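Local coordinates for transcriptional regulator, putative, Mar family (Thermotoga maritima, PDB 2ETH), which probably binds DNA as a winged helix-turn-helix transcriptional regulator of the MarR family, at residues 85-90 and 105-110. Residues are numbered along the deposited sequence; the frame is centred on the assembly and turned at random.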
ATOM      1  N   ARG A  85     -16.259  -1.556 -12.438  1.00 44.82           N
ATOM      2  CA  ARG A  85     -15.012  -1.713 -13.207  1.00 44.49           C
ATOM      3  C   ARG A  85     -14.920  -3.118 -13.832  1.00 42.91           C
ATOM      4  O   ARG A  85     -13.983  -3.411 -14.570  1.00 41.39           O
ATOM      5  CB  ARG A  85     -13.747  -1.485 -12.374  1.00 44.27           C
ATOM      6  CG  ARG A  85     -13.792  -0.386 -11.377  1.00 46.63           C
ATOM      7  CD  ARG A  85     -12.539  -0.376 -10.484  1.00 47.91           C
ATOM      8  NE  ARG A  85     -11.714   0.778 -10.830  1.00 52.67           N
ATOM      9  CZ  ARG A  85     -11.839   1.999 -10.310  1.00 53.48           C
ATOM     10  NH1 ARG A  85     -12.740   2.266  -9.382  1.00 56.48           N
ATOM     11  NH2 ARG A  85     -11.047   2.966 -10.722  1.00 53.34           N
ATOM     12  N   GLY A  86     -15.879  -3.989 -13.524  1.00 42.29           N
ATOM     13  CA  GLY A  86     -15.973  -5.282 -14.202  1.00 41.49           C
ATOM     14  C   GLY A  86     -15.042  -6.341 -13.649  1.00 40.89           C
ATOM     15  O   GLY A  86     -14.756  -7.336 -14.331  1.00 41.72           O
ATOM     16  N   LEU A  87     -14.609  -6.142 -12.410  1.00 39.50           N
ATOM     17  CA  LEU A  87     -13.611  -7.005 -11.757  1.00 39.36           C
ATOM     18  C   LEU A  87     -14.212  -8.114 -10.880  1.00 38.67           C
ATOM     19  O   LEU A  87     -13.604  -9.151 -10.721  1.00 38.83           O
ATOM     20  CB  LEU A  87     -12.632  -6.165 -10.905  1.00 39.13           C
ATOM     21  CG  LEU A  87     -11.803  -5.084 -11.646  1.00 38.88           C
ATOM     22  CD1 LEU A  87     -11.026  -4.283 -10.622  1.00 35.51           C
ATOM     23  CD2 LEU A  87     -10.853  -5.709 -12.688  1.00 35.37           C
ATOM     24  N   VAL A  88     -15.377  -7.876 -10.291  1.00 38.53           N
ATOM     25  CA  VAL A  88     -16.051  -8.849  -9.408  1.00 37.69           C
ATOM     26  C   VAL A  88     -17.568  -8.813  -9.633  1.00 38.29           C
ATOM     27  O   VAL A  88     -18.109  -7.897 -10.273  1.00 37.76           O
ATOM     28  CB  VAL A  88     -15.807  -8.568  -7.911  1.00 37.21           C
ATOM     29  CG1 VAL A  88     -14.337  -8.378  -7.657  1.00 33.64           C
ATOM     30  CG2 VAL A  88     -16.665  -7.332  -7.453  1.00 36.24           C
ATOM     31  N   VAL A  89     -18.243  -9.806  -9.064  1.00 38.49           N
ATOM     32  CA  VAL A  89     -19.659  -9.977  -9.226  1.00 38.89           C
ATOM     33  C   VAL A  89     -20.129 -10.724  -7.986  1.00 39.73           C
ATOM     34  O   VAL A  89     -19.352 -11.395  -7.386  1.00 39.48           O
ATOM     35  CB  VAL A  89     -19.959 -10.723 -10.572  1.00 39.15           C
ATOM     36  CG1 VAL A  89     -19.571 -12.196 -10.517  1.00 38.19           C
ATOM     37  CG2 VAL A  89     -21.366 -10.547 -10.949  1.00 39.75           C
ATOM     38  N   ARG A  90     -21.369 -10.531  -7.560  1.00 41.33           N
ATOM     39  CA  ARG A  90     -21.943 -11.257  -6.424  1.00 43.03           C
ATOM     40  C   ARG A  90     -22.708 -12.428  -7.007  1.00 42.82           C
ATOM     41  O   ARG A  90     -23.535 -12.236  -7.870  1.00 41.58           O
ATOM     42  CB  ARG A  90     -22.955 -10.405  -5.643  1.00 43.40           C
ATOM     43  CG  ARG A  90     -22.426  -9.093  -5.098  1.00 47.00           C
ATOM     44  CD  ARG A  90     -23.458  -7.921  -5.326  1.00 51.96           C
ATOM     45  NE  ARG A  90     -23.273  -6.791  -4.400  1.00 53.62           N
ATOM     46  CZ  ARG A  90     -23.172  -5.500  -4.743  1.00 56.82           C
ATOM     47  NH1 ARG A  90     -23.277  -5.101  -6.007  1.00 59.84           N
ATOM     48  NH2 ARG A  90     -22.976  -4.579  -3.804  1.00 57.04           N
ATOM     49  N   THR A 105     -14.610 -11.806 -11.606  1.00 42.71           N
ATOM     50  CA  THR A 105     -15.001 -12.082 -12.983  1.00 41.65           C
ATOM     51  C   THR A 105     -13.840 -12.705 -13.721  1.00 41.86           C
ATOM     52  O   THR A 105     -12.836 -12.931 -13.152  1.00 42.53           O
ATOM     53  CB  THR A 105     -15.446 -10.818 -13.655  1.00 41.15           C
ATOM     54  OG1 THR A 105     -14.384  -9.844 -13.557  1.00 41.69           O
ATOM     55  CG2 THR A 105     -16.716 -10.353 -12.967  1.00 37.20           C
ATOM     56  N   GLU A 106     -13.989 -12.989 -14.999  1.00 43.30           N
ATOM     57  CA  GLU A 106     -12.878 -13.406 -15.818  1.00 43.53           C
ATOM     58  C   GLU A 106     -11.819 -12.347 -15.883  1.00 44.06           C
ATOM     59  O   GLU A 106     -10.620 -12.658 -15.841  1.00 44.29           O
ATOM     60  CB  GLU A 106     -13.338 -13.693 -17.240  1.00 44.04           C
ATOM     61  CG  GLU A 106     -12.198 -14.246 -18.106  1.00 44.22           C
ATOM     62  CD  GLU A 106     -12.655 -15.137 -19.225  1.00 47.11           C
ATOM     63  OE1 GLU A 106     -13.872 -15.384 -19.345  1.00 47.49           O
ATOM     64  OE2 GLU A 106     -11.775 -15.620 -19.985  1.00 51.68           O
ATOM     65  N   LYS A 107     -12.267 -11.103 -16.030  1.00 44.24           N
ATOM     66  CA  LYS A 107     -11.381  -9.963 -16.108  1.00 44.91           C
ATOM     67  C   LYS A 107     -10.710  -9.704 -14.777  1.00 45.03           C
ATOM     68  O   LYS A 107      -9.611  -9.160 -14.740  1.00 44.04           O
ATOM     69  CB  LYS A 107     -12.154  -8.711 -16.538  1.00 45.66           C
ATOM     70  CG  LYS A 107     -11.382  -7.422 -16.439  1.00 47.24           C
ATOM     71  CD  LYS A 107     -12.237  -6.267 -16.878  1.00 51.52           C
ATOM     72  CE  LYS A 107     -11.630  -4.923 -16.535  1.00 52.31           C
ATOM     73  NZ  LYS A 107     -12.478  -3.865 -17.156  1.00 52.53           N
ATOM     74  N   GLY A 108     -11.396 -10.054 -13.688  1.00 45.41           N
ATOM     75  CA  GLY A 108     -10.837  -9.900 -12.348  1.00 45.12           C
ATOM     76  C   GLY A 108      -9.625 -10.789 -12.228  1.00 44.74           C
ATOM     77  O   GLY A 108      -8.560 -10.338 -11.833  1.00 43.52           O
ATOM     78  N   LYS A 109      -9.801 -12.039 -12.638  1.00 45.46           N
ATOM     79  CA  LYS A 109      -8.709 -13.054 -12.674  1.00 45.99           C
ATOM     80  C   LYS A 109      -7.554 -12.680 -13.592  1.00 45.13           C
ATOM     81  O   LYS A 109      -6.400 -12.980 -13.294  1.00 44.73           O
ATOM     82  CB  LYS A 109      -9.234 -14.434 -13.089  1.00 46.24           C
ATOM     83  CG  LYS A 109     -10.147 -15.083 -12.050  1.00 49.78           C
ATOM     84  CD  LYS A 109     -10.095 -16.621 -12.144  1.00 52.88           C
ATOM     85  CE  LYS A 109     -10.330 -17.298 -10.764  1.00 55.10           C
ATOM     86  N   GLU A 110      -7.850 -12.027 -14.697  1.00 44.96           N
ATOM     87  CA  GLU A 110      -6.788 -11.608 -15.620  1.00 44.92           C
ATOM     88  C   GLU A 110      -5.969 -10.482 -14.989  1.00 44.58           C
ATOM     89  O   GLU A 110      -4.751 -10.482 -15.124  1.00 44.70           O
ATOM     90  CB  GLU A 110      -7.324 -11.224 -17.020  1.00 43.89           C
TER
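T105 OG1 donates to G86 O at 2.7 Å, reaching it at a C=O...donor angle of 129° and tilted from the carbonyl plane. The same oxygen accepts from G108 N at 3.0 Å, the N-cap bond of helix 106-127, so one hydroxyl ties the helix start to the loop before strand 88-92. The T105 side chain (chi1 56°) sets OG1 between backbone N and carbonyl carbon and turns CG2 over the backbone at V88, 3.8 Å from V88 C, and beside V89. T105 N adds a backbone bond to L87 O, with an N-H...O angle of 169°. L87 O also lies 3.3 Å from G108 CA, in a CA-H...O contact; a modelled CB at G108 would clash with this oxygen, so the close approach depends on glycine. K107, extended throughout, carries NZ to R85 O at 3.0 Å, while its CE rests 4.0 Å from L87 CD2. Further out, G86, the first residue to leave helical geometry after helix 72-84, has positive phi and forms a Schellman motif; L87 packs on M42, L82 and F50, and the R85 guanidinium forms salt bridges with E46 and D41. A valine in place of this threonine lacks the hydroxyl, and would probably leave G86 O without its donor and the helix start without its side-chain cap. Three successive carbonyls, of R85, G86 and L87, thus receive donors from residues 105-107, joining the two ends of the wing hairpin.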